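Local coordinates for protein mitochondrial enolase superfamily member 1 (PDB 4A35) that catalyses the magnesium-dependent dehydration of L-fuconate to 2-keto-3-deoxy-L-fuconate, a step in the breakdown of L-fucose, at residues V159-L169 against L343-I351; I285-V296 against I313-Q324. All coordinates share one frame; numbering follows the deposited sequence. Where two conformers were deposited one is given.

Interaction 1 of 2, residues V159-L169 against L343-I351; sequences VLTEEDALEIL and LLMAKKFEI. With EDO (1,2-ethanediol), chain J.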
# COMPACT_ATOMS: atom_id res chain seq x y z
N VAL A 159 1.88 21.46 -2.38
CA VAL A 159 1.01 22.03 -1.31
C VAL A 159 1.86 22.58 -0.14
O VAL A 159 1.40 23.44 0.59
CB VAL A 159 -0.08 21.05 -0.78
CG1 VAL A 159 -0.97 20.54 -1.89
CG2 VAL A 159 0.50 19.89 0.06
N LEU A 160 3.08 22.07 0.03
CA LEU A 160 3.95 22.44 1.17
C LEU A 160 5.41 22.33 0.75
O LEU A 160 5.98 21.22 0.70
CB LEU A 160 3.66 21.51 2.39
CG LEU A 160 4.45 21.80 3.69
CD1 LEU A 160 3.73 22.89 4.57
CD2 LEU A 160 4.66 20.48 4.49
N THR A 161 5.99 23.49 0.43
CA THR A 161 7.42 23.56 0.12
C THR A 161 8.20 23.58 1.44
O THR A 161 7.61 23.74 2.53
CB THR A 161 7.74 24.83 -0.70
OG1 THR A 161 7.48 26.00 0.11
CG2 THR A 161 6.94 24.91 -2.03
N GLU A 162 9.53 23.43 1.35
CA GLU A 162 10.42 23.54 2.52
C GLU A 162 10.24 24.93 3.15
O GLU A 162 10.17 25.05 4.36
CB GLU A 162 11.88 23.33 2.10
CG GLU A 162 12.21 21.90 1.75
CD GLU A 162 13.64 21.63 1.32
OE1 GLU A 162 14.55 22.19 1.96
OE2 GLU A 162 13.84 20.85 0.36
N GLU A 163 10.14 25.98 2.30
CA GLU A 163 9.94 27.38 2.70
C GLU A 163 8.58 27.51 3.47
O GLU A 163 8.51 28.17 4.51
CB GLU A 163 9.97 28.27 1.43
CG GLU A 163 11.29 28.22 0.65
CD GLU A 163 11.77 26.96 -0.07
OE1 GLU A 163 10.93 26.14 -0.51
OE2 GLU A 163 13.00 26.83 -0.24
N ASP A 164 7.52 26.89 2.96
CA ASP A 164 6.18 26.92 3.61
C ASP A 164 6.25 26.30 5.00
O ASP A 164 5.62 26.80 5.92
CB ASP A 164 5.12 26.11 2.83
CG ASP A 164 4.71 26.66 1.50
OD1 ASP A 164 4.77 27.91 1.31
OD2 ASP A 164 4.33 25.86 0.63
N ALA A 165 7.00 25.16 5.12
CA ALA A 165 7.20 24.41 6.38
C ALA A 165 7.94 25.32 7.36
O ALA A 165 7.56 25.41 8.52
CB ALA A 165 8.01 23.14 6.10
N LEU A 166 9.00 26.00 6.88
CA LEU A 166 9.78 26.93 7.72
C LEU A 166 8.89 28.07 8.24
O LEU A 166 9.04 28.47 9.40
CB LEU A 166 10.96 27.53 6.95
CG LEU A 166 12.16 26.59 6.76
CD1 LEU A 166 13.17 27.19 5.74
CD2 LEU A 166 12.86 26.31 8.10
N GLU A 167 8.01 28.59 7.40
CA GLU A 167 7.12 29.69 7.80
C GLU A 167 6.17 29.24 8.96
O GLU A 167 6.05 29.96 9.97
CB GLU A 167 6.33 30.18 6.57
CG GLU A 167 5.48 31.40 6.82
CD GLU A 167 4.68 31.80 5.59
OE1 GLU A 167 5.28 31.89 4.49
OE2 GLU A 167 3.45 31.98 5.72
N ILE A 168 5.61 28.04 8.85
CA ILE A 168 4.72 27.48 9.88
C ILE A 168 5.51 27.30 11.21
O ILE A 168 5.04 27.69 12.30
CB ILE A 168 4.07 26.17 9.40
CG1 ILE A 168 3.08 26.44 8.23
CG2 ILE A 168 3.38 25.46 10.58
CD1 ILE A 168 2.66 25.19 7.46
N LEU A 169 6.76 26.82 11.10
CA LEU A 169 7.58 26.56 12.30
C LEU A 169 8.07 27.87 12.95
O LEU A 169 8.20 27.94 14.18
CB LEU A 169 8.77 25.65 11.97
CG LEU A 169 8.35 24.21 11.59
CD1 LEU A 169 9.43 23.53 10.83
CD2 LEU A 169 7.87 23.40 12.83
N LEU A 343 1.65 16.65 9.90
CA LEU A 343 1.24 17.73 10.83
C LEU A 343 1.36 19.10 10.13
O LEU A 343 0.51 19.98 10.30
CB LEU A 343 2.15 17.75 12.10
CG LEU A 343 1.96 16.55 13.03
CD1 LEU A 343 3.06 16.56 14.12
CD2 LEU A 343 0.53 16.57 13.65
N LEU A 344 2.47 19.30 9.43
CA LEU A 344 2.68 20.60 8.74
C LEU A 344 1.67 20.82 7.60
O LEU A 344 1.13 21.92 7.49
CB LEU A 344 4.13 20.70 8.22
CG LEU A 344 5.21 20.86 9.31
CD1 LEU A 344 6.59 20.49 8.73
CD2 LEU A 344 5.18 22.27 9.91
N MET A 345 1.32 19.78 6.86
CA MET A 345 0.29 19.95 5.81
C MET A 345 -1.09 20.26 6.43
O MET A 345 -1.78 21.14 5.95
CB MET A 345 0.16 18.68 4.94
CG MET A 345 1.31 18.52 3.92
SD MET A 345 0.95 17.23 2.71
CE MET A 345 0.93 15.75 3.80
N ALA A 346 -1.46 19.57 7.55
CA ALA A 346 -2.76 19.77 8.20
C ALA A 346 -2.86 21.23 8.68
O ALA A 346 -3.91 21.84 8.55
CB ALA A 346 -2.89 18.81 9.39
N LYS A 347 -1.78 21.79 9.26
CA LYS A 347 -1.78 23.22 9.69
C LYS A 347 -1.92 24.16 8.46
O LYS A 347 -2.71 25.12 8.51
CB LYS A 347 -0.50 23.55 10.49
CG LYS A 347 -0.39 25.00 11.00
CD LYS A 347 -1.66 25.51 11.69
CE LYS A 347 -1.34 26.87 12.26
NZ LYS A 347 -2.60 27.59 12.55
N LYS A 348 -1.14 23.90 7.39
CA LYS A 348 -1.17 24.66 6.11
C LYS A 348 -2.62 24.71 5.57
O LYS A 348 -3.08 25.79 5.16
CB LYS A 348 -0.20 24.02 5.08
CG LYS A 348 -0.14 24.76 3.72
CD LYS A 348 0.87 25.93 3.75
CE LYS A 348 0.74 26.93 2.61
NZ LYS A 348 0.95 26.32 1.30
N PHE A 349 -3.39 23.59 5.70
CA PHE A 349 -4.79 23.51 5.29
C PHE A 349 -5.77 23.89 6.43
O PHE A 349 -7.00 23.82 6.23
CB PHE A 349 -5.09 22.09 4.78
CG PHE A 349 -4.62 21.83 3.37
CD1 PHE A 349 -3.31 21.40 3.13
CD2 PHE A 349 -5.48 22.02 2.29
CE1 PHE A 349 -2.87 21.18 1.80
CE2 PHE A 349 -5.04 21.79 0.97
CZ PHE A 349 -3.75 21.36 0.73
N GLU A 350 -5.24 24.24 7.66
CA GLU A 350 -6.06 24.60 8.82
C GLU A 350 -7.09 23.48 9.18
O GLU A 350 -8.28 23.75 9.41
CB GLU A 350 -6.75 25.98 8.62
CG GLU A 350 -5.76 27.13 8.66
CD GLU A 350 -5.06 27.35 9.99
OE1 GLU A 350 -5.57 26.91 11.04
OE2 GLU A 350 -4.01 28.03 9.98
N ILE A 351 -6.62 22.22 9.18
CA ILE A 351 -7.41 21.04 9.50
C ILE A 351 -6.89 20.49 10.85
O ILE A 351 -5.68 20.28 10.99
CB ILE A 351 -7.42 19.97 8.37
CG1 ILE A 351 -8.21 20.54 7.11
CG2 ILE A 351 -8.02 18.67 8.82
CD1 ILE A 351 -9.72 20.88 7.37
C1 EDO J . 2.88 25.67 -2.65
O1 EDO J . 3.32 26.55 -1.62
C2 EDO J . 1.60 26.28 -3.26
O2 EDO J . 0.70 26.59 -2.19
O HOH W 1 -0.78 24.88 -0.16
O HOH W 2 2.03 29.05 0.02

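Interaction 2 of 2, residues I285-V296 against I313-Q324; sequences ILGHATISKALV and IFKQLLQAKALQ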
# COMPACT_ATOMS: atom_id res chain seq x y z
N ILE A 285 -10.08 8.71 -1.31
CA ILE A 285 -10.06 10.16 -1.06
C ILE A 285 -11.37 10.76 -1.54
O ILE A 285 -12.02 11.49 -0.79
CB ILE A 285 -8.84 10.82 -1.78
CG1 ILE A 285 -7.50 10.29 -1.19
CG2 ILE A 285 -8.91 12.35 -1.76
CD1 ILE A 285 -6.49 9.89 -2.33
N LEU A 286 -11.73 10.48 -2.83
CA LEU A 286 -12.94 11.05 -3.42
C LEU A 286 -14.18 10.56 -2.66
O LEU A 286 -15.14 11.36 -2.49
CB LEU A 286 -13.06 10.72 -4.92
CG LEU A 286 -11.84 11.16 -5.83
CD1 LEU A 286 -12.14 10.86 -7.32
CD2 LEU A 286 -11.50 12.63 -5.65
N GLY A 287 -14.13 9.32 -2.20
CA GLY A 287 -15.21 8.73 -1.41
C GLY A 287 -15.45 9.44 -0.09
O GLY A 287 -16.60 9.74 0.28
N HIS A 288 -14.35 9.73 0.63
CA HIS A 288 -14.44 10.45 1.90
C HIS A 288 -15.01 11.85 1.67
O HIS A 288 -15.92 12.27 2.43
CB HIS A 288 -13.08 10.50 2.62
CG HIS A 288 -12.83 9.27 3.44
ND1 HIS A 288 -12.34 8.11 2.87
CD2 HIS A 288 -13.03 9.05 4.77
CE1 HIS A 288 -12.24 7.23 3.86
NE2 HIS A 288 -12.63 7.75 5.02
N ALA A 289 -14.58 12.54 0.57
CA ALA A 289 -15.14 13.85 0.23
C ALA A 289 -16.63 13.75 -0.10
O ALA A 289 -17.40 14.60 0.32
CB ALA A 289 -14.36 14.48 -0.95
N THR A 290 -17.06 12.71 -0.85
CA THR A 290 -18.50 12.54 -1.16
C THR A 290 -19.33 12.39 0.16
O THR A 290 -20.39 13.03 0.30
CB THR A 290 -18.72 11.36 -2.13
OG1 THR A 290 -18.04 11.66 -3.34
CG2 THR A 290 -20.21 11.10 -2.43
N ILE A 291 -18.84 11.58 1.10
CA ILE A 291 -19.53 11.32 2.38
C ILE A 291 -19.51 12.60 3.21
O ILE A 291 -20.53 12.98 3.76
CB ILE A 291 -18.88 10.13 3.10
CG1 ILE A 291 -19.04 8.83 2.25
CG2 ILE A 291 -19.46 9.95 4.55
CD1 ILE A 291 -18.01 7.63 2.60
N SER A 292 -18.36 13.29 3.25
CA SER A 292 -18.25 14.55 3.99
C SER A 292 -19.31 15.57 3.49
O SER A 292 -20.04 16.15 4.31
CB SER A 292 -16.84 15.13 3.88
OG SER A 292 -16.71 16.29 4.70
N LYS A 293 -19.42 15.77 2.14
CA LYS A 293 -20.39 16.76 1.64
C LYS A 293 -21.82 16.38 2.03
O LYS A 293 -22.61 17.26 2.36
CB LYS A 293 -20.27 16.92 0.11
CG LYS A 293 -18.98 17.65 -0.26
CD LYS A 293 -18.89 17.90 -1.78
CE LYS A 293 -17.56 18.46 -2.23
NZ LYS A 293 -16.45 17.51 -1.95
N ALA A 294 -22.13 15.09 2.04
CA ALA A 294 -23.48 14.63 2.39
C ALA A 294 -23.80 14.74 3.89
O ALA A 294 -24.97 14.95 4.21
CB ALA A 294 -23.67 13.18 1.95
N LEU A 295 -22.80 14.56 4.79
CA LEU A 295 -23.02 14.50 6.22
C LEU A 295 -22.77 15.81 7.01
O LEU A 295 -23.45 16.03 8.00
CB LEU A 295 -22.22 13.38 6.86
CG LEU A 295 -22.54 11.94 6.42
CD1 LEU A 295 -21.76 10.98 7.25
CD2 LEU A 295 -24.04 11.62 6.56
N VAL A 296 -21.85 16.69 6.56
CA VAL A 296 -21.55 17.98 7.25
C VAL A 296 -22.90 18.81 7.43
O VAL A 296 -23.09 19.33 8.54
CB VAL A 296 -20.35 18.74 6.59
CG1 VAL A 296 -20.24 20.18 7.07
CG2 VAL A 296 -19.05 17.98 6.90
N ILE A 313 -1.46 10.32 0.26
CA ILE A 313 -2.88 10.12 0.52
C ILE A 313 -3.36 11.27 1.39
O ILE A 313 -4.40 11.83 1.08
CB ILE A 313 -3.18 8.72 1.18
CG1 ILE A 313 -2.65 7.51 0.26
CG2 ILE A 313 -4.73 8.58 1.41
CD1 ILE A 313 -3.42 7.43 -1.16
N PHE A 314 -2.65 11.60 2.49
CA PHE A 314 -3.09 12.73 3.32
C PHE A 314 -3.14 14.05 2.52
O PHE A 314 -4.05 14.86 2.70
CB PHE A 314 -2.19 12.90 4.53
CG PHE A 314 -2.59 11.94 5.65
CD1 PHE A 314 -3.85 12.04 6.26
CD2 PHE A 314 -1.70 10.99 6.12
CE1 PHE A 314 -4.20 11.18 7.33
CE2 PHE A 314 -2.04 10.16 7.20
CZ PHE A 314 -3.28 10.26 7.79
N LYS A 315 -2.17 14.28 1.66
CA LYS A 315 -2.16 15.49 0.85
C LYS A 315 -3.45 15.61 0.05
O LYS A 315 -4.09 16.66 0.07
CB LYS A 315 -0.94 15.55 -0.09
CG LYS A 315 -1.03 16.71 -1.11
CD LYS A 315 0.10 16.65 -2.10
CE LYS A 315 -0.10 15.60 -3.23
NZ LYS A 315 0.74 15.94 -4.43
N GLN A 316 -3.87 14.54 -0.59
CA GLN A 316 -5.09 14.56 -1.43
C GLN A 316 -6.34 14.67 -0.59
O GLN A 316 -7.26 15.37 -1.00
CB GLN A 316 -5.15 13.33 -2.34
CG GLN A 316 -3.98 13.36 -3.39
CD GLN A 316 -3.99 12.00 -4.05
OE1 GLN A 316 -4.65 11.83 -5.06
NE2 GLN A 316 -3.34 11.00 -3.41
N LEU A 317 -6.35 14.04 0.62
CA LEU A 317 -7.50 14.21 1.55
C LEU A 317 -7.70 15.69 1.91
O LEU A 317 -8.83 16.18 1.96
CB LEU A 317 -7.28 13.39 2.85
CG LEU A 317 -7.39 11.85 2.67
CD1 LEU A 317 -6.83 11.13 3.94
CD2 LEU A 317 -8.88 11.42 2.36
N LEU A 318 -6.59 16.41 2.11
CA LEU A 318 -6.61 17.85 2.43
C LEU A 318 -7.01 18.64 1.15
O LEU A 318 -7.83 19.54 1.22
CB LEU A 318 -5.25 18.29 2.98
CG LEU A 318 -4.93 17.73 4.41
CD1 LEU A 318 -3.47 17.91 4.75
CD2 LEU A 318 -5.85 18.39 5.46
N GLN A 319 -6.40 18.31 0.00
CA GLN A 319 -6.70 18.98 -1.29
C GLN A 319 -8.19 18.90 -1.67
O GLN A 319 -8.77 19.91 -2.07
CB GLN A 319 -5.87 18.40 -2.42
CG GLN A 319 -4.44 18.87 -2.37
CD GLN A 319 -3.59 18.17 -3.41
OE1 GLN A 319 -3.66 16.96 -3.57
NE2 GLN A 319 -2.85 18.96 -4.18
N ALA A 320 -8.80 17.70 -1.49
CA ALA A 320 -10.18 17.44 -1.82
C ALA A 320 -11.14 17.89 -0.72
O ALA A 320 -12.35 17.67 -0.89
CB ALA A 320 -10.40 15.97 -2.15
N LYS A 321 -10.63 18.41 0.44
CA LYS A 321 -11.46 18.80 1.60
C LYS A 321 -12.35 17.60 2.03
O LYS A 321 -13.55 17.72 2.25
CB LYS A 321 -12.30 20.08 1.31
CG LYS A 321 -11.46 21.24 0.86
CD LYS A 321 -12.32 22.50 0.82
CE LYS A 321 -11.43 23.69 0.61
NZ LYS A 321 -12.23 24.93 0.54
N ALA A 322 -11.73 16.43 2.08
CA ALA A 322 -12.39 15.16 2.29
C ALA A 322 -12.60 14.85 3.77
O ALA A 322 -13.25 13.86 4.08
CB ALA A 322 -11.56 14.04 1.65
N LEU A 323 -12.01 15.64 4.69
CA LEU A 323 -12.11 15.24 6.11
C LEU A 323 -12.14 16.50 7.02
O LEU A 323 -11.53 17.52 6.71
CB LEU A 323 -10.96 14.27 6.50
CG LEU A 323 -9.50 14.83 6.68
CD1 LEU A 323 -8.51 13.67 6.91
CD2 LEU A 323 -9.03 15.71 5.49
N GLN A 324 -12.84 16.40 8.13
CA GLN A 324 -12.90 17.49 9.12
C GLN A 324 -11.87 17.26 10.24
O GLN A 324 -11.53 18.20 10.95
CB GLN A 324 -14.32 17.62 9.72
CG GLN A 324 -15.33 18.29 8.77
CD GLN A 324 -15.47 17.59 7.42
OE1 GLN A 324 -15.88 16.42 7.32
NE2 GLN A 324 -15.07 18.28 6.35
O HOH W 3 -13.86 17.60 -2.91
O HOH W 4 -15.80 18.21 0.76

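Interaction 1 of 2, residues V159-L169 against L343-I351
L344 points its two methyl branches at helix 162-169, which crosses helix 343-348 at 78° with 10.2 Å between their axes. Its CD2 meets I168 CG2 at 3.7 Å and also touches L169 CG, while CD1 rests on the CB of A165. L160 extends this tight apolar patch from the turn before the helix: its CG lies anti to the backbone N (chi1 -178°), which carries CD2 to 3.8 Å from L344 CB and against M345 CG. V159 CB then reaches the edge of the F349 ring, 3.8 Å from CE1.

The other side is polar and wet. The K348 chain starts beside the methyls of L160 and I168, bends twice and delivers NZ to V159 O at 3.0 Å, with only a weak salt bridge of 3.5 Å from NZ to D164 OD2. One water bridges NZ and V159 O, another NZ and D164 OD1, and an ethanediol, probably from the crystallisation liquor, donates to OD2. T161 and D164 form a capping box: T161 N gives OD2 a 2.9 Å bond from above the carboxylate plane, and T161 OG1 accepts from D164 N. With an alanine in place of D164, the T161 N-H would probably lose its acceptor and the K348 ammonium its charged mate.

The contact ties helix 162-171 to helix 335-348, on the outside of the barrel domain. Helix 144-148 packs on A165 and L169, helix 362-377 on I168 and K347, and helix 311-319 on V159 and F349.

Interaction 2 of 2, residues I285-V296 against I313-Q324
Helices 285-295 and 313-319 run in the same general direction, 31° apart with axes 9.4 Å from each other, and the chain just past the second helix brings A322 CA to 3.7 Å from A289 CA. They are successive outer helices of the enolase-superfamily TIM-type barrel, with strand 301-304 between them in the chain. Small side chains permit the close approach: A322 CB lies 3.5 Å from A289 N and beside I285 O, just after the Schellman motif at K321 that ends the second helix. I285 is the main apolar wedge. Its CG2 sits against Q316 O, its CG1 against L317 CD2, and its CD1 touches the side-chain amide of Q316, 3.5 Å from NE2. That amide bonds D283 and L286 of the second subunit, and I285 packs on I285 of that subunit, placing this end at the dimer interface. On the solvent side, a water links K293 NZ to K321 O. Farther along, S292 OG, anti to its own N (chi1 -174°), donates a 2.8 Å bond to Q324 OE1; the hydroxyl comes in from the side of the carbonyl, at 103° to the C=O bond, while I302 N of strand 301-304 also donates to the same oxygen.

Both contacts lie toward the outside of the barrel domain, their centres about 19 Å apart, and interaction 2 is nested within the loop closed by interaction 1. They meet along helix 311-319: L318, whose CB points away from 285-296, lies against M345, F349 and I351 of interaction 1. Interaction 2 is the more buried, a close pairing of neighbouring barrel helices with alanines at its centre and the second subunit at one end. Interaction 1 is partly buried and joins a barrel helix to one from an earlier part of the chain, crossing steeply through larger aliphatic side chains. Its polar border gathers round a lysine that grips a backbone carbonyl and only weakly a carboxylate, whereas the direct polar bond of interaction 2 is a neutral serine-glutamine one.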